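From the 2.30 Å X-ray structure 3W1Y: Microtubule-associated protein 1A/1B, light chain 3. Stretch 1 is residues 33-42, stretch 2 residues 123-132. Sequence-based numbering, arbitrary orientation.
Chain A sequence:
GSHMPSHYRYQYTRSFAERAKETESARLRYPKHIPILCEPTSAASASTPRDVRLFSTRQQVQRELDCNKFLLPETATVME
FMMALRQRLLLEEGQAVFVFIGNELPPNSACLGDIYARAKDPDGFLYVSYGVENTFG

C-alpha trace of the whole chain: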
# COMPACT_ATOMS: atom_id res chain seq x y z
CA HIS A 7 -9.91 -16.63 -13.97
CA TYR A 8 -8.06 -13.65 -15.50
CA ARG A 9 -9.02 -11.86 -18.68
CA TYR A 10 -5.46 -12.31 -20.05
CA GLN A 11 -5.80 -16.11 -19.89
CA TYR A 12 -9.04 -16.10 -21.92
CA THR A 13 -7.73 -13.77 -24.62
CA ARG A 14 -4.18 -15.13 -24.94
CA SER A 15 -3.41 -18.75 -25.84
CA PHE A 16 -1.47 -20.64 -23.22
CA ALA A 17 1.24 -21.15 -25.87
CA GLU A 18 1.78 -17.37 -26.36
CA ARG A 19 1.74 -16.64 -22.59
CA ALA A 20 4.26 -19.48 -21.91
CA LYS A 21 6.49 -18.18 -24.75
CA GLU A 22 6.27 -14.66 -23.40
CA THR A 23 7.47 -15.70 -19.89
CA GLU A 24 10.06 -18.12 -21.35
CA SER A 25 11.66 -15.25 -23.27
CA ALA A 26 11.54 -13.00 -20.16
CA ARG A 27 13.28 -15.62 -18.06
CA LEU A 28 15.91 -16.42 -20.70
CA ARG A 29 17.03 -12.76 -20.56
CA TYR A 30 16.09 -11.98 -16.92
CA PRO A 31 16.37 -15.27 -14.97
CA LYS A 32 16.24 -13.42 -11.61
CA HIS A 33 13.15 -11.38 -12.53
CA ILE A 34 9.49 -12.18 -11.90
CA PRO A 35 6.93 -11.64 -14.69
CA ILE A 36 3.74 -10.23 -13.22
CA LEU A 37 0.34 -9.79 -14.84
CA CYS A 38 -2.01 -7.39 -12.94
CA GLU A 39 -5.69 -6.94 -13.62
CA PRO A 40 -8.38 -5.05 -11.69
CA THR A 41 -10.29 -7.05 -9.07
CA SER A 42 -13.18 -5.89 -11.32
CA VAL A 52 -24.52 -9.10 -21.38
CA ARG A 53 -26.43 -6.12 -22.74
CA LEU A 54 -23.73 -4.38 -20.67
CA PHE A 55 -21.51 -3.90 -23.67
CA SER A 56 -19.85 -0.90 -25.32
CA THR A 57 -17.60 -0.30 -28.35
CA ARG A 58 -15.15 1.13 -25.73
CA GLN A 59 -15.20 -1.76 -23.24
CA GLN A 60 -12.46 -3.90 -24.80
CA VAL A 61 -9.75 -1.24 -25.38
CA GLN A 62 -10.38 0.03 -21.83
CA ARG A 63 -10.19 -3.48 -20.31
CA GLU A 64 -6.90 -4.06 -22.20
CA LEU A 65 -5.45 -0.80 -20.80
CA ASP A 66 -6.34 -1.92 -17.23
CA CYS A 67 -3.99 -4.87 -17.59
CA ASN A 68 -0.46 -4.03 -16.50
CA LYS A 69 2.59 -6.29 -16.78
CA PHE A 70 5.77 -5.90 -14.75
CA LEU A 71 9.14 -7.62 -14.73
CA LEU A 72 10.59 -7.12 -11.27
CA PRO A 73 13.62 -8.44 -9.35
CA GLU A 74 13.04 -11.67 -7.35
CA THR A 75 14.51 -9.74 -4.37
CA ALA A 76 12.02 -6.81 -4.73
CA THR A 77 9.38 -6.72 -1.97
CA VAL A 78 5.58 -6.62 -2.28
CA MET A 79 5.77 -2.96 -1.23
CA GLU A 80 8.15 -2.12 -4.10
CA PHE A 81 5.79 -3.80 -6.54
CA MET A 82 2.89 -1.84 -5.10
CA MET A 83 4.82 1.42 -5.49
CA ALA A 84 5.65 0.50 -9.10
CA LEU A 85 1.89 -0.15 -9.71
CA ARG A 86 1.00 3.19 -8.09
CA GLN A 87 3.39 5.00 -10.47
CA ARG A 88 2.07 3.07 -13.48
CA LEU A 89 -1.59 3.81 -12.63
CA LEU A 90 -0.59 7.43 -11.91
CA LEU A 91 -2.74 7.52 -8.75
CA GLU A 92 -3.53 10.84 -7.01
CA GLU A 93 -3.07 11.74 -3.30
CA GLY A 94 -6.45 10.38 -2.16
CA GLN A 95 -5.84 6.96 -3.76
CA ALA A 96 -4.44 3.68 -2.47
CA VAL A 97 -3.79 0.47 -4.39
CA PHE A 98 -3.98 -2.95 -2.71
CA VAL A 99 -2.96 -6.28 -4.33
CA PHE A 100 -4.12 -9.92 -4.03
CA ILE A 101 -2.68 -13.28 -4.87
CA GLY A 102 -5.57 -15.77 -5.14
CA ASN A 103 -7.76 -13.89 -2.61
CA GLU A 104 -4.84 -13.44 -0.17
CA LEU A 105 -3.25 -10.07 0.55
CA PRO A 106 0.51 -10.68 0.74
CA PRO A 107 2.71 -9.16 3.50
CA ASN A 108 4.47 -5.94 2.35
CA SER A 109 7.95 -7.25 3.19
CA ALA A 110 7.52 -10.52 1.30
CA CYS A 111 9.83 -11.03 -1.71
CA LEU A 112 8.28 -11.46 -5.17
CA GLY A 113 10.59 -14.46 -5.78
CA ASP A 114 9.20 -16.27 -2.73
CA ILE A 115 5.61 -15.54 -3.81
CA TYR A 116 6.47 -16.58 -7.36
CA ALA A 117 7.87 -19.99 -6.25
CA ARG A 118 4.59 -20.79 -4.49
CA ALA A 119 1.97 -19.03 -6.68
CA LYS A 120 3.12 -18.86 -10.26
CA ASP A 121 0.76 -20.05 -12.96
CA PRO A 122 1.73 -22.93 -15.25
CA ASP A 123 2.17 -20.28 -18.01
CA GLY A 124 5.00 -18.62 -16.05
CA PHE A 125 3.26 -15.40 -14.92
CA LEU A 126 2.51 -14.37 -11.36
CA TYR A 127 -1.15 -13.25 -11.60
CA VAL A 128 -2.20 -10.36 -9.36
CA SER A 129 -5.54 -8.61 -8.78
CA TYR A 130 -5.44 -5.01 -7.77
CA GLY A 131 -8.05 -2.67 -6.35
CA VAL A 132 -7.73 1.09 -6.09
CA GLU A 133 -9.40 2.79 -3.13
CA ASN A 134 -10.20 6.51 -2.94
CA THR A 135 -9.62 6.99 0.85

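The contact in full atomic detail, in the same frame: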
# COMPACT_ATOMS: atom_id res chain seq x y z
N HIS A 33 14.30 -12.25 -12.56
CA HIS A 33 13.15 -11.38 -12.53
C HIS A 33 11.84 -12.16 -12.60
O HIS A 33 11.76 -13.25 -13.14
CB HIS A 33 13.22 -10.28 -13.61
CG HIS A 33 14.33 -9.28 -13.37
ND1 HIS A 33 14.11 -7.92 -13.27
CD2 HIS A 33 15.66 -9.46 -13.20
CE1 HIS A 33 15.26 -7.31 -13.05
NE2 HIS A 33 16.21 -8.22 -12.99
N ILE A 34 10.80 -11.56 -12.02
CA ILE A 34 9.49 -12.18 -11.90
C ILE A 34 8.55 -11.46 -12.87
O ILE A 34 8.37 -10.25 -12.79
CB ILE A 34 8.98 -12.04 -10.43
CG1 ILE A 34 10.05 -12.55 -9.42
CG2 ILE A 34 7.55 -12.67 -10.25
CD1 ILE A 34 10.48 -14.07 -9.61
N PRO A 35 7.98 -12.22 -13.84
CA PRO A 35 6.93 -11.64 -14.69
C PRO A 35 5.56 -11.65 -14.01
O PRO A 35 5.09 -12.68 -13.54
CB PRO A 35 6.95 -12.52 -15.94
CG PRO A 35 7.54 -13.85 -15.47
CD PRO A 35 8.34 -13.61 -14.21
N ILE A 36 4.93 -10.47 -13.98
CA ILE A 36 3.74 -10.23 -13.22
C ILE A 36 2.66 -9.68 -14.15
O ILE A 36 2.90 -8.76 -14.93
CB ILE A 36 4.03 -9.23 -12.08
CG1 ILE A 36 5.18 -9.74 -11.20
CG2 ILE A 36 2.75 -8.93 -11.24
CD1 ILE A 36 5.71 -8.68 -10.20
N LEU A 37 1.47 -10.26 -14.06
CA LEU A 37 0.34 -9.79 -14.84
C LEU A 37 -0.70 -9.28 -13.84
O LEU A 37 -1.19 -10.07 -13.04
CB LEU A 37 -0.19 -10.95 -15.71
CG LEU A 37 -1.23 -10.72 -16.82
CD1 LEU A 37 -2.54 -10.23 -16.22
CD2 LEU A 37 -0.71 -9.76 -17.85
N CYS A 38 -0.99 -7.97 -13.84
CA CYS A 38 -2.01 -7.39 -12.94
C CYS A 38 -3.25 -6.96 -13.67
O CYS A 38 -3.15 -6.31 -14.70
CB CYS A 38 -1.54 -6.15 -12.16
SG CYS A 38 0.05 -6.29 -11.62
N GLU A 39 -4.39 -7.34 -13.11
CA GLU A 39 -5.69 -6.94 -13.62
C GLU A 39 -6.53 -6.44 -12.45
O GLU A 39 -6.35 -6.89 -11.32
CB GLU A 39 -6.42 -8.10 -14.29
CG GLU A 39 -5.74 -8.59 -15.56
CD GLU A 39 -6.54 -9.70 -16.24
OE1 GLU A 39 -7.54 -10.20 -15.70
OE2 GLU A 39 -6.16 -10.09 -17.33
N PRO A 40 -7.48 -5.54 -12.74
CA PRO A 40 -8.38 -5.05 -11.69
C PRO A 40 -9.17 -6.20 -11.04
O PRO A 40 -9.49 -7.20 -11.68
CB PRO A 40 -9.32 -4.09 -12.41
CG PRO A 40 -8.71 -3.81 -13.73
CD PRO A 40 -7.78 -4.96 -14.07
N THR A 41 -9.44 -6.07 -9.75
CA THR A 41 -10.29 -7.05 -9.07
C THR A 41 -11.64 -7.12 -9.82
O THR A 41 -12.26 -8.19 -9.91
CB THR A 41 -10.47 -6.70 -7.56
OG1 THR A 41 -9.26 -6.98 -6.84
CG2 THR A 41 -11.55 -7.53 -6.97
N SER A 42 -12.07 -5.97 -10.36
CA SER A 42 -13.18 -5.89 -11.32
C SER A 42 -12.79 -6.41 -12.71
O SER A 42 -12.95 -7.60 -13.01
CB SER A 42 -13.67 -4.45 -11.45
OG SER A 42 -14.59 -4.16 -10.42
N ASP A 123 1.69 -21.03 -16.83
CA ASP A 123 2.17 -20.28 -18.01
C ASP A 123 3.38 -19.40 -17.69
O ASP A 123 3.92 -18.75 -18.58
CB ASP A 123 1.05 -19.47 -18.72
CG ASP A 123 0.53 -18.26 -17.91
OD1 ASP A 123 1.14 -17.83 -16.90
OD2 ASP A 123 -0.53 -17.74 -18.30
N GLY A 124 3.81 -19.38 -16.43
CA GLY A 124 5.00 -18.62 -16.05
C GLY A 124 4.75 -17.27 -15.39
O GLY A 124 5.66 -16.73 -14.76
N PHE A 125 3.56 -16.70 -15.54
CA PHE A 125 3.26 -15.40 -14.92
C PHE A 125 2.86 -15.58 -13.47
O PHE A 125 2.28 -16.62 -13.11
CB PHE A 125 2.07 -14.68 -15.59
CG PHE A 125 2.42 -13.93 -16.86
CD1 PHE A 125 2.05 -14.45 -18.10
CD2 PHE A 125 3.03 -12.68 -16.80
CE1 PHE A 125 2.34 -13.75 -19.29
CE2 PHE A 125 3.32 -11.98 -17.98
CZ PHE A 125 2.98 -12.53 -19.23
N LEU A 126 3.16 -14.57 -12.66
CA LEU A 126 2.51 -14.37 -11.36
C LEU A 126 1.30 -13.45 -11.61
O LEU A 126 1.47 -12.31 -12.02
CB LEU A 126 3.48 -13.71 -10.38
CG LEU A 126 2.90 -13.47 -8.99
CD1 LEU A 126 2.39 -14.78 -8.37
CD2 LEU A 126 3.92 -12.76 -8.10
N TYR A 127 0.09 -13.99 -11.41
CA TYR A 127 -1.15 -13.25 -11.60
C TYR A 127 -1.54 -12.50 -10.33
O TYR A 127 -1.50 -13.06 -9.24
CB TYR A 127 -2.26 -14.20 -12.06
CG TYR A 127 -2.12 -14.53 -13.54
CD1 TYR A 127 -1.34 -15.59 -13.96
CD2 TYR A 127 -2.73 -13.73 -14.51
CE1 TYR A 127 -1.17 -15.88 -15.31
CE2 TYR A 127 -2.59 -14.00 -15.85
CZ TYR A 127 -1.80 -15.08 -16.25
OH TYR A 127 -1.65 -15.37 -17.59
N VAL A 128 -1.89 -11.23 -10.48
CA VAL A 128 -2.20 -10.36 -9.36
C VAL A 128 -3.46 -9.53 -9.69
O VAL A 128 -3.59 -8.97 -10.80
CB VAL A 128 -1.01 -9.42 -9.01
CG1 VAL A 128 -1.39 -8.44 -7.93
CG2 VAL A 128 0.25 -10.21 -8.62
N SER A 129 -4.39 -9.49 -8.73
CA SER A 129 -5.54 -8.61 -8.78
C SER A 129 -5.21 -7.38 -7.97
O SER A 129 -4.64 -7.47 -6.88
CB SER A 129 -6.77 -9.26 -8.18
OG SER A 129 -7.02 -10.50 -8.81
N TYR A 130 -5.60 -6.23 -8.50
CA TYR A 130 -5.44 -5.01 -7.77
C TYR A 130 -6.77 -4.25 -7.66
O TYR A 130 -7.59 -4.25 -8.59
CB TYR A 130 -4.33 -4.14 -8.40
CG TYR A 130 -4.69 -3.49 -9.72
CD1 TYR A 130 -5.26 -2.20 -9.77
CD2 TYR A 130 -4.42 -4.13 -10.92
CE1 TYR A 130 -5.58 -1.60 -11.00
CE2 TYR A 130 -4.70 -3.55 -12.12
CZ TYR A 130 -5.28 -2.29 -12.17
OH TYR A 130 -5.53 -1.76 -13.42
N GLY A 131 -6.97 -3.63 -6.51
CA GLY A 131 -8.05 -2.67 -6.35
C GLY A 131 -7.49 -1.32 -5.96
O GLY A 131 -6.51 -1.24 -5.23
N VAL A 132 -8.09 -0.26 -6.48
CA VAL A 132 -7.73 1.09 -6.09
C VAL A 132 -8.82 1.61 -5.14
O VAL A 132 -10.01 1.48 -5.42
CB VAL A 132 -7.63 2.00 -7.32
CG1 VAL A 132 -7.51 3.48 -6.93
CG2 VAL A 132 -6.46 1.57 -8.21

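Two parallel strands, 33-40 and 126-132, lie side by side and bury 743 Å² between the stretches, with Leu37 and Tyr130 covered most. Leu37 is fixed through its backbone: its N donates to Leu126 O (2.9 Å) and its O accepts from Val128 N (2.9 Å). The same alternation runs from Leu126 N to Pro35 O (2.8 Å) through to Thr41 N and Tyr130 O (2.8 Å). Pro35 and Pro40 lack an amide hydrogen, yet neither interrupts the ladder, since Pro35 supplies only its carbonyl and Pro40 offers its CA to Tyr130 O at 3.3 Å.

The Leu37 side chain (chi1 t) shares a sheet face with Tyr127; its CG lies 3.7 Å from Tyr127 CE2, and its CB 3.8 Å from Phe125 CD2. Tyr127 OH in turn donates to Asp123 OD2 (2.7 Å), so the ring can pack against leucine while its hydroxyl is satisfied. Ile36, Cys38, Leu126 and Val128 share the other face, where Ile36 CG2 meets Val128 CG2 at 3.8 Å.

Tyr130 (chi1 p) points its CA-to-CB bond sideways, but the ring's end comes nearer: Pro40 CA sits over one face, 4.1 Å from the ring centroid, and Cys38 CB is 3.7 Å from Tyr130 CD2. Beyond, Thr41 OG1 packs 3.6 Å from Ser129 CB, buried without a polar partner.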